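Local structure of nicotinate-nucleotide pyrophosphorylase (Francisella tularensis subsp. tularensis, 3TQV) at residues K143-P146 / A151-Y154; N163-I166 / Y172-K175; K187-A192 / I215-D220; T206-L211 / I232-S237. The protein probably catalyses the decarboxylating transfer of phosphoribose from 5-phosphoribosyl 1-diphosphate to quinolinate, giving nicotinate ribonucleotide for NAD+ biosynthesis. One frame throughout, in Å; residues are numbered along the deposited sequence.

Interaction 1: residues K143-P146 / A151-Y154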
loop_
_atom_site.group_PDB
_atom_site.type_symbol
_atom_site.label_atom_id
_atom_site.label_comp_id
_atom_site.label_asym_id
_atom_site.label_seq_id
_atom_site.Cartn_x
_atom_site.Cartn_y
_atom_site.Cartn_z
ATOM N N LYS B 143 -4.579 6.166 -8.835
ATOM C CA LYS B 143 -3.316 6.012 -8.110
ATOM C C LYS B 143 -3.528 5.096 -6.901
ATOM O O LYS B 143 -3.669 5.531 -5.752
ATOM C CB LYS B 143 -2.701 7.365 -7.739
ATOM C CG LYS B 143 -2.407 8.277 -8.956
ATOM C CD LYS B 143 -1.871 9.632 -8.505
ATOM C CE LYS B 143 -1.003 10.311 -9.566
ATOM N NZ LYS B 143 -1.818 10.561 -10.773
ATOM N N THR B 144 -3.522 3.806 -7.205
ATOM C CA THR B 144 -3.966 2.763 -6.318
ATOM C C THR B 144 -2.843 1.730 -6.091
ATOM O O THR B 144 -1.911 1.632 -6.905
ATOM C CB THR B 144 -5.156 2.097 -7.005
ATOM O OG1 THR B 144 -6.365 2.443 -6.324
ATOM C CG2 THR B 144 -4.987 0.590 -7.076
ATOM N N ILE B 145 -2.918 0.966 -4.998
ATOM C CA ILE B 145 -2.022 -0.182 -4.829
ATOM C C ILE B 145 -2.445 -1.334 -5.745
ATOM O O ILE B 145 -3.585 -1.782 -5.697
ATOM C CB ILE B 145 -1.987 -0.719 -3.391
ATOM C CG1 ILE B 145 -1.866 0.433 -2.392
ATOM C CG2 ILE B 145 -0.821 -1.716 -3.254
ATOM C CD1 ILE B 145 -0.715 1.393 -2.713
ATOM N N PRO B 146 -1.525 -1.814 -6.583
ATOM C CA PRO B 146 -1.940 -2.818 -7.554
ATOM C C PRO B 146 -2.707 -3.971 -6.904
ATOM O O PRO B 146 -2.298 -4.469 -5.852
ATOM C CB PRO B 146 -0.607 -3.280 -8.135
ATOM C CG PRO B 146 0.210 -2.016 -8.149
ATOM C CD PRO B 146 -0.150 -1.353 -6.833
ATOM N N ALA B 151 -10.837 -2.582 -3.725
ATOM C CA ALA B 151 -10.661 -2.543 -2.277
ATOM C C ALA B 151 -10.458 -1.118 -1.782
ATOM O O ALA B 151 -11.054 -0.721 -0.779
ATOM C CB ALA B 151 -9.483 -3.442 -1.852
ATOM N N GLN B 152 -9.626 -0.343 -2.486
ATOM C CA GLN B 152 -9.402 1.062 -2.125
ATOM C C GLN B 152 -10.555 2.031 -2.509
ATOM O O GLN B 152 -10.801 3.017 -1.826
ATOM C CB GLN B 152 -8.051 1.552 -2.664
ATOM C CG GLN B 152 -6.858 0.875 -1.988
ATOM C CD GLN B 152 -5.600 1.746 -1.967
ATOM O OE1 GLN B 152 -5.260 2.361 -0.941
ATOM N NE2 GLN B 152 -4.906 1.803 -3.101
ATOM N N LYS B 153 -11.244 1.758 -3.607
ATOM C CA LYS B 153 -12.426 2.531 -3.965
ATOM C C LYS B 153 -13.457 2.370 -2.842
ATOM O O LYS B 153 -14.113 3.326 -2.421
ATOM C CB LYS B 153 -13.000 2.020 -5.287
ATOM C CG LYS B 153 -12.095 2.213 -6.506
ATOM C CD LYS B 153 -12.082 3.662 -6.945
ATOM C CE LYS B 153 -11.285 3.886 -8.209
ATOM N NZ LYS B 153 -11.162 5.347 -8.530
ATOM N N TYR B 154 -13.576 1.146 -2.351
ATOM C CA TYR B 154 -14.456 0.855 -1.235
ATOM C C TYR B 154 -14.015 1.612 0.035
ATOM O O TYR B 154 -14.826 2.266 0.696
ATOM C CB TYR B 154 -14.537 -0.664 -0.999
ATOM C CG TYR B 154 -15.405 -1.054 0.159
ATOM C CD1 TYR B 154 -16.778 -0.873 0.111
ATOM C CD2 TYR B 154 -14.852 -1.591 1.320
ATOM C CE1 TYR B 154 -17.577 -1.212 1.177
ATOM C CE2 TYR B 154 -15.648 -1.943 2.398
ATOM C CZ TYR B 154 -17.012 -1.746 2.320
ATOM O OH TYR B 154 -17.821 -2.088 3.389
#
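Q152 reaches out from helix 149-159 and lays its terminal amide against the loop backbone at T144 and I145. In the model Q152 NE2 sits 2.9 Å from I145 N, but the amide is probably turned over, so the pair is left undecided. Two contacts do not depend on the flip: I145 CG1 lies 4.0 Å from Q152 CD, and T144 OG1 4.1 Å from Q152 CB, the side chains of T144 and Q152 running past each other in opposite directions. Q152 CG stands anti to the carbonyl carbon (chi1 -67°) and the chain is extended beyond it, which carries the amide across the gap from helix to loop. One step out, I145 rests on M116 of helix 100-130 and also on M116 of the second subunit, while Q152 touches T273. At the start of the loop, K143 reaches a phosphate ion with NZ. K153, next on the helix, forms a salt bridge from NZ to D140 and hydrogen bonds to the carbonyls of T141 and R165. With that lysine so bonded, the contact is consistent with a polar tie between helix 149-159 and the loop that carries K143, a predicted substrate-binding residue.

Interaction 2: residues N163-I166 / Y172-K175. With PO4 (phosphate ion), chain F.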
loop_
_atom_site.group_PDB
_atom_site.type_symbol
_atom_site.label_atom_id
_atom_site.label_comp_id
_atom_site.label_asym_id
_atom_site.label_seq_id
_atom_site.Cartn_x
_atom_site.Cartn_y
_atom_site.Cartn_z
ATOM N N ASN B 163 -16.308 7.975 -5.677
ATOM C CA ASN B 163 -15.472 7.345 -6.677
ATOM C C ASN B 163 -15.454 8.054 -8.026
ATOM O O ASN B 163 -16.455 8.104 -8.730
ATOM C CB ASN B 163 -15.909 5.894 -6.874
ATOM C CG ASN B 163 -15.788 5.059 -5.600
ATOM O OD1 ASN B 163 -14.848 5.225 -4.826
ATOM N ND2 ASN B 163 -16.742 4.157 -5.384
ATOM N N HIS B 164 -14.294 8.593 -8.384
ATOM C CA HIS B 164 -13.981 8.922 -9.769
ATOM C C HIS B 164 -14.019 7.596 -10.525
ATOM O O HIS B 164 -14.250 6.555 -9.923
ATOM C CB HIS B 164 -12.591 9.534 -9.831
ATOM C CG HIS B 164 -12.207 10.054 -11.178
ATOM N ND1 HIS B 164 -12.738 11.206 -11.710
ATOM C CD2 HIS B 164 -11.316 9.598 -12.084
ATOM C CE1 HIS B 164 -12.203 11.429 -12.895
ATOM N NE2 HIS B 164 -11.332 10.471 -13.143
ATOM N N ARG B 165 -13.799 7.612 -11.831
ATOM C CA ARG B 165 -13.995 6.393 -12.608
ATOM C C ARG B 165 -13.216 5.210 -12.020
ATOM O O ARG B 165 -12.128 5.386 -11.484
ATOM C CB ARG B 165 -13.620 6.618 -14.069
ATOM C CG ARG B 165 -12.221 7.151 -14.255
ATOM C CD ARG B 165 -11.801 7.159 -15.710
ATOM N NE ARG B 165 -10.364 7.391 -15.845
ATOM C CZ ARG B 165 -9.683 7.336 -16.989
ATOM N NH1 ARG B 165 -10.299 7.052 -18.134
ATOM N NH2 ARG B 165 -8.373 7.571 -16.973
ATOM N N ILE B 166 -13.765 4.005 -12.108
ATOM C CA ILE B 166 -13.028 2.836 -11.646
ATOM C C ILE B 166 -11.762 2.564 -12.464
ATOM O O ILE B 166 -10.737 2.177 -11.902
ATOM C CB ILE B 166 -13.892 1.551 -11.632
ATOM C CG1 ILE B 166 -15.192 1.793 -10.866
ATOM C CG2 ILE B 166 -13.089 0.365 -11.065
ATOM C CD1 ILE B 166 -14.992 2.516 -9.534
ATOM N N TYR B 172 -14.566 8.079 -19.823
ATOM C CA TYR B 172 -13.614 8.684 -20.753
ATOM C C TYR B 172 -12.804 9.712 -20.024
ATOM O O TYR B 172 -13.374 10.485 -19.280
ATOM C CB TYR B 172 -14.349 9.420 -21.875
ATOM C CG TYR B 172 -14.697 8.591 -23.073
ATOM C CD1 TYR B 172 -13.738 7.799 -23.704
ATOM C CD2 TYR B 172 -15.985 8.610 -23.593
ATOM C CE1 TYR B 172 -14.061 7.042 -24.830
ATOM C CE2 TYR B 172 -16.324 7.857 -24.714
ATOM C CZ TYR B 172 -15.361 7.073 -25.327
ATOM O OH TYR B 172 -15.706 6.328 -26.433
ATOM N N LEU B 173 -11.490 9.742 -20.239
ATOM C CA LEU B 173 -10.655 10.801 -19.655
ATOM C C LEU B 173 -9.678 11.325 -20.668
ATOM O O LEU B 173 -8.635 10.729 -20.891
ATOM C CB LEU B 173 -9.903 10.340 -18.402
ATOM C CG LEU B 173 -9.080 11.441 -17.698
ATOM C CD1 LEU B 173 -9.824 12.786 -17.651
ATOM C CD2 LEU B 173 -8.635 11.030 -16.289
ATOM N N ILE B 174 -10.029 12.446 -21.287
ATOM C CA ILE B 174 -9.254 12.989 -22.398
ATOM C C ILE B 174 -8.204 13.964 -21.911
ATOM O O ILE B 174 -8.552 14.997 -21.331
ATOM C CB ILE B 174 -10.145 13.713 -23.396
ATOM C CG1 ILE B 174 -11.237 12.761 -23.907
ATOM C CG2 ILE B 174 -9.299 14.284 -24.541
ATOM C CD1 ILE B 174 -12.415 13.462 -24.558
ATOM N N LYS B 175 -6.931 13.628 -22.169
ATOM C CA LYS B 175 -5.760 14.366 -21.669
ATOM C C LYS B 175 -4.982 15.087 -22.778
ATOM O O LYS B 175 -5.318 14.963 -23.961
ATOM C CB LYS B 175 -4.816 13.415 -20.919
ATOM C CG LYS B 175 -5.379 12.899 -19.606
ATOM C CD LYS B 175 -4.440 11.913 -18.935
ATOM C CE LYS B 175 -4.916 11.572 -17.525
ATOM N NZ LYS B 175 -4.814 10.110 -17.197
HETATM P P PO4 F . -7.664 8.712 -13.431
HETATM O O1 PO4 F . -7.866 10.196 -13.407
HETATM O O2 PO4 F . -7.024 8.249 -12.152
HETATM O O3 PO4 F . -8.988 8.035 -13.613
HETATM O O4 PO4 F . -6.789 8.357 -14.595
#
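R165 and Y172 are the closest pair of backbone positions, with CA atoms 8.5 Å apart, too far for the loop 163-166 to pair with the end strand 171-174; side chains must bridge the gap. R165 does most of this. Its CG lies between the backbone N and the carbonyl carbon (chi1 55°), and from CG to NE the chain is extended, bringing the guanidinium across L173 at about a right angle. L173 CB sits over one face of that group, near its rim, 3.3 Å from R165 NH1. NH1 also donates to the carbonyl of A171, fixing the rotation of the group. The edge is left for the phosphate ion: R165 NE donates to O3 at 2.7 Å and almost straight (178°), and R165 NH2 to O4 at 3.0 Å. The H164 ring turns its edge to the same ion, and K175 NZ lies 3.7 Å from O4, while R142 N gives a further hydrogen bond. R165 and K175 are predicted substrate ligands. The phosphate probably came from the crystallisation liquor, yet such a cationic pocket at the C-terminal end of a strand is consistent with the anion-binding active site of the quinolinate phosphoribosyltransferase alpha/beta barrel.

Interaction 3: residues K187-A192 / I215-D220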
loop_
_atom_site.group_PDB
_atom_site.type_symbol
_atom_site.label_atom_id
_atom_site.label_comp_id
_atom_site.label_asym_id
_atom_site.label_seq_id
_atom_site.Cartn_x
_atom_site.Cartn_y
_atom_site.Cartn_z
ATOM N N LYS B 187 -12.607 17.570 -31.522
ATOM C CA LYS B 187 -12.502 16.306 -32.238
ATOM C C LYS B 187 -12.633 15.171 -31.250
ATOM O O LYS B 187 -13.498 14.303 -31.394
ATOM C CB LYS B 187 -11.175 16.200 -32.992
ATOM C CG LYS B 187 -11.110 17.047 -34.258
ATOM C CD LYS B 187 -9.766 16.925 -34.962
ATOM C CE LYS B 187 -9.676 17.856 -36.175
ATOM N NZ LYS B 187 -8.328 17.834 -36.814
ATOM N N ALA B 188 -11.785 15.217 -30.227
ATOM C CA ALA B 188 -11.667 14.158 -29.229
ATOM C C ALA B 188 -12.999 13.777 -28.586
ATOM O O ALA B 188 -13.387 12.604 -28.571
ATOM C CB ALA B 188 -10.667 14.566 -28.160
ATOM N N VAL B 189 -13.681 14.773 -28.039
ATOM C CA VAL B 189 -15.001 14.560 -27.440
ATOM C C VAL B 189 -15.998 13.979 -28.475
ATOM O O VAL B 189 -16.645 12.955 -28.237
ATOM C CB VAL B 189 -15.538 15.881 -26.788
ATOM C CG1 VAL B 189 -16.902 15.671 -26.148
ATOM C CG2 VAL B 189 -14.512 16.436 -25.770
ATOM N N THR B 190 -16.085 14.617 -29.633
ATOM C CA THR B 190 -16.939 14.137 -30.700
ATOM C C THR B 190 -16.697 12.662 -31.070
ATOM O O THR B 190 -17.636 11.849 -31.090
ATOM C CB THR B 190 -16.796 15.023 -31.933
ATOM O OG1 THR B 190 -17.264 16.341 -31.611
ATOM C CG2 THR B 190 -17.592 14.453 -33.101
ATOM N N LYS B 191 -15.448 12.305 -31.365
ATOM C CA LYS B 191 -15.130 10.899 -31.589
ATOM C C LYS B 191 -15.600 10.072 -30.390
ATOM O O LYS B 191 -16.199 9.011 -30.551
ATOM C CB LYS B 191 -13.632 10.705 -31.801
ATOM C CG LYS B 191 -13.186 9.248 -31.742
ATOM C CD LYS B 191 -12.929 8.656 -33.127
ATOM C CE LYS B 191 -11.545 9.028 -33.647
ATOM N NZ LYS B 191 -11.252 8.453 -34.994
ATOM N N ALA B 192 -15.346 10.571 -29.183
ATOM C CA ALA B 192 -15.656 9.807 -27.977
ATOM C C ALA B 192 -17.159 9.523 -27.776
ATOM O O ALA B 192 -17.516 8.471 -27.258
ATOM C CB ALA B 192 -15.041 10.459 -26.739
ATOM N N ILE B 215 -16.027 22.866 -22.693
ATOM C CA ILE B 215 -17.397 23.319 -22.452
ATOM C C ILE B 215 -18.145 23.454 -23.776
ATOM O O ILE B 215 -19.291 23.017 -23.902
ATOM C CB ILE B 215 -17.400 24.668 -21.696
ATOM C CG1 ILE B 215 -17.128 24.433 -20.212
ATOM C CG2 ILE B 215 -18.709 25.435 -21.911
ATOM C CD1 ILE B 215 -17.065 25.685 -19.401
ATOM N N ALA B 216 -17.475 24.052 -24.763
ATOM C CA ALA B 216 -18.051 24.246 -26.087
ATOM C C ALA B 216 -18.300 22.915 -26.774
ATOM O O ALA B 216 -19.214 22.793 -27.579
ATOM C CB ALA B 216 -17.138 25.121 -26.940
ATOM N N ALA B 217 -17.477 21.925 -26.445
ATOM C CA ALA B 217 -17.575 20.594 -27.043
ATOM C C ALA B 217 -18.554 19.723 -26.271
ATOM O O ALA B 217 -18.721 18.549 -26.571
ATOM C CB ALA B 217 -16.212 19.930 -27.099
ATOM N N LYS B 218 -19.188 20.324 -25.273
ATOM C CA LYS B 218 -20.223 19.663 -24.488
ATOM C C LYS B 218 -19.728 18.417 -23.731
ATOM O O LYS B 218 -20.342 17.341 -23.785
ATOM C CB LYS B 218 -21.449 19.377 -25.354
ATOM C CG LYS B 218 -21.979 20.624 -26.039
ATOM C CD LYS B 218 -23.406 20.469 -26.533
ATOM C CE LYS B 218 -23.959 21.821 -26.972
ATOM N NZ LYS B 218 -23.939 22.827 -25.873
ATOM N N ALA B 219 -18.614 18.598 -23.021
ATOM C CA ALA B 219 -18.116 17.622 -22.050
ATOM C C ALA B 219 -19.058 17.470 -20.847
ATOM O O ALA B 219 -19.905 18.318 -20.592
ATOM C CB ALA B 219 -16.696 18.002 -21.571
ATOM N N ASP B 220 -18.887 16.386 -20.105
ATOM C CA ASP B 220 -19.689 16.149 -18.913
ATOM C C ASP B 220 -19.042 16.666 -17.625
ATOM O O ASP B 220 -19.723 17.004 -16.665
ATOM C CB ASP B 220 -19.978 14.665 -18.792
ATOM C CG ASP B 220 -20.962 14.213 -19.800
ATOM O OD1 ASP B 220 -22.030 14.852 -19.883
ATOM O OD2 ASP B 220 -20.667 13.243 -20.523
#
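V189 of helix 185-195 turns both methyl groups toward A217, where helix 208-216 ends in a Schellman motif. These two helices are neighbours on the outside of the alpha/beta barrel, joined in the chain through strand 200-205, and here the flank of 185-195 meets the terminus of 208-216. Between 187-192 and 215-220 the nearest CA atoms are those of V189 and A217, 6.6 Å apart. With CG1 anti to its backbone N (chi1 -179°) and CG2 beside it, V189 splits its contact: CG2 lies 4.1 Å from A217 CB, methyl against methyl, while CG1 approaches the backbone of the turn. K218 makes that turn possible by taking a positive phi of 61°; its own side chain leads away from the contact, and K218 N bonds back to I215 O at 3.0 Å. Two bonds back into the last turn close the helix end. Beneath, V189 continues onto I174 of strand 171-174 and onto V201 and V203 of strand 200-205, so it belongs to the layer between helices and sheet. A219 joins that layer by touching V203, and D220 then accepts a hydrogen bond from V201 N as the chain approaches strand 221-225. L40 of the second subunit packs on K191 and A192, farther along helix 185-195. On the turn itself, V189 CG1 comes to 3.4 Å from A217 O.

Interaction 4: residues T206-L211 / I232-S237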
loop_
_atom_site.group_PDB
_atom_site.type_symbol
_atom_site.label_atom_id
_atom_site.label_comp_id
_atom_site.label_asym_id
_atom_site.label_seq_id
_atom_site.Cartn_x
_atom_site.Cartn_y
_atom_site.Cartn_z
ATOM N N THR B 206 -5.238 22.437 -19.004
ATOM C CA THR B 206 -4.292 23.245 -18.243
ATOM C C THR B 206 -4.663 24.731 -18.302
ATOM O O THR B 206 -4.117 25.545 -17.556
ATOM C CB THR B 206 -2.833 23.044 -18.742
ATOM O OG1 THR B 206 -2.837 22.802 -20.155
ATOM C CG2 THR B 206 -2.175 21.867 -18.024
ATOM N N ASN B 207 -5.601 25.059 -19.186
ATOM C CA ASN B 207 -5.958 26.437 -19.493
ATOM C C ASN B 207 -7.425 26.755 -19.305
ATOM O O ASN B 207 -8.285 25.890 -19.442
ATOM C CB ASN B 207 -5.660 26.744 -20.959
ATOM C CG ASN B 207 -4.204 26.925 -21.229
ATOM O OD1 ASN B 207 -3.728 26.630 -22.327
ATOM N ND2 ASN B 207 -3.473 27.415 -20.236
ATOM N N LEU B 208 -7.711 28.022 -19.054
ATOM C CA LEU B 208 -9.068 28.514 -19.160
ATOM C C LEU B 208 -9.558 28.401 -20.601
ATOM O O LEU B 208 -10.733 28.112 -20.836
ATOM C CB LEU B 208 -9.153 29.962 -18.702
ATOM C CG LEU B 208 -8.796 30.202 -17.243
ATOM C CD1 LEU B 208 -8.680 31.693 -16.996
ATOM C CD2 LEU B 208 -9.847 29.560 -16.354
ATOM N N ASP B 209 -8.667 28.628 -21.564
ATOM C CA ASP B 209 -9.051 28.473 -22.963
ATOM C C ASP B 209 -9.417 27.038 -23.308
ATOM O O ASP B 209 -10.394 26.806 -24.004
ATOM C CB ASP B 209 -7.963 28.948 -23.932
ATOM C CG ASP B 209 -8.357 28.715 -25.381
ATOM O OD1 ASP B 209 -8.801 29.680 -26.032
ATOM O OD2 ASP B 209 -8.262 27.565 -25.854
ATOM N N GLU B 210 -8.625 26.078 -22.851
ATOM C CA GLU B 210 -8.999 24.689 -23.063
ATOM C C GLU B 210 -10.338 24.393 -22.381
ATOM O O GLU B 210 -11.133 23.590 -22.871
ATOM C CB GLU B 210 -7.908 23.734 -22.570
ATOM C CG GLU B 210 -6.847 23.389 -23.613
ATOM C CD GLU B 210 -5.622 22.727 -23.001
ATOM O OE1 GLU B 210 -5.467 22.809 -21.759
ATOM O OE2 GLU B 210 -4.816 22.130 -23.754
ATOM N N LEU B 211 -10.597 25.057 -21.261
ATOM C CA LEU B 211 -11.834 24.808 -20.533
ATOM C C LEU B 211 -13.033 25.219 -21.376
ATOM O O LEU B 211 -14.034 24.500 -21.454
ATOM C CB LEU B 211 -11.850 25.542 -19.188
ATOM C CG LEU B 211 -13.224 25.468 -18.500
ATOM C CD1 LEU B 211 -13.481 24.049 -18.037
ATOM C CD2 LEU B 211 -13.328 26.445 -17.340
ATOM N N ILE B 232 -9.020 29.043 -10.730
ATOM C CA ILE B 232 -10.104 28.198 -10.268
ATOM C C ILE B 232 -11.344 29.084 -10.122
ATOM O O ILE B 232 -12.446 28.702 -10.531
ATOM C CB ILE B 232 -9.780 27.491 -8.936
ATOM C CG1 ILE B 232 -8.564 26.578 -9.094
ATOM C CG2 ILE B 232 -10.962 26.660 -8.491
ATOM C CD1 ILE B 232 -8.042 26.008 -7.801
ATOM N N ASP B 233 -11.163 30.275 -9.556
ATOM C CA ASP B 233 -12.283 31.191 -9.404
ATOM C C ASP B 233 -12.915 31.496 -10.747
ATOM O O ASP B 233 -14.122 31.339 -10.912
ATOM C CB ASP B 233 -11.856 32.476 -8.701
ATOM C CG ASP B 233 -11.600 32.262 -7.224
ATOM O OD1 ASP B 233 -12.367 31.472 -6.606
ATOM O OD2 ASP B 233 -10.632 32.870 -6.702
ATOM N N ILE B 234 -12.100 31.921 -11.709
ATOM C CA ILE B 234 -12.587 32.165 -13.061
ATOM C C ILE B 234 -13.399 30.987 -13.579
ATOM O O ILE B 234 -14.496 31.164 -14.107
ATOM C CB ILE B 234 -11.436 32.316 -14.052
ATOM C CG1 ILE B 234 -10.402 33.332 -13.552
ATOM C CG2 ILE B 234 -11.989 32.660 -15.427
ATOM C CD1 ILE B 234 -10.866 34.773 -13.559
ATOM N N ALA B 235 -12.821 29.792 -13.442
ATOM C CA ALA B 235 -13.383 28.554 -13.978
ATOM C C ALA B 235 -14.777 28.311 -13.445
ATOM O O ALA B 235 -15.717 28.079 -14.213
ATOM C CB ALA B 235 -12.470 27.355 -13.652
ATOM N N VAL B 236 -14.901 28.363 -12.125
ATOM C CA VAL B 236 -16.187 28.207 -11.469
ATOM C C VAL B 236 -17.255 29.118 -12.070
ATOM O O VAL B 236 -18.354 28.653 -12.362
ATOM C CB VAL B 236 -16.089 28.478 -9.956
ATOM C CG1 VAL B 236 -17.490 28.538 -9.338
ATOM C CG2 VAL B 236 -15.200 27.421 -9.274
ATOM N N SER B 237 -16.942 30.406 -12.249
ATOM C CA SER B 237 -17.879 31.326 -12.909
ATOM C C SER B 237 -18.257 30.838 -14.301
ATOM O O SER B 237 -19.439 30.778 -14.656
ATOM C CB SER B 237 -17.310 32.742 -13.028
ATOM O OG SER B 237 -17.361 33.428 -11.795
#
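L208 and I234 cross at about a right angle, linking helix 208-216 to helix 229-239, two successive outer helices of the alpha/beta barrel with strand 221-225 between them in the chain. Both methyls of L208 face the CB-CG2 branch of I234 from the same side: L208 CD1 is 3.8 Å from I234 CG2, and L208 CD2 is 3.9 Å from I234 CB. I234 points its CG2 at the leucine because that methyl is anti to the backbone N, while the longer CG1 arm leads away. Across the two segments the nearest CA atoms are those of L208 and A235, 6.7 Å apart, and the small alanine makes room for a second leucine one turn on. L211 holds CG anti to its backbone N (chi1 171°) and sets CD2 against A235 CB at 3.9 Å. Both L211 and A235 then run on to L245 of strand 244-248, so this half of the contact is buried against the sheet, whereas L208 and I234 are partly exposed. N207 holds the N-cap position without a side-chain capping bond; E210 ties the first turn back to T206. E210 OE1 accepts T206 N almost head-on at 2.8 Å and takes T206 OG1 at 3.1 Å.

How the interactions relate
The four contacts run from the predicted substrate site to the outer helical layer of the barrel. Interactions 1 and 2 both contribute predicted substrate-binding residues and meet directly: K153 NZ is 3.1 Å from R165 O, a probable hydrogen bond between helix 149-159 and the loop 163-166. Interaction 2 meets interaction 3 through its strand, I174 CD1 lying 3.8 Å from V189 CG2. Interactions 3 and 4 use opposite ends of helix 208-216, and their centres are 16 Å apart. These outer packings stand back from the predicted substrate-binding residues; the V189 side chain is about 11 Å from that of K175, and the L211 side chain about 10 Å from that of E204. Interactions 1, 2 and 3 also touch the second subunit.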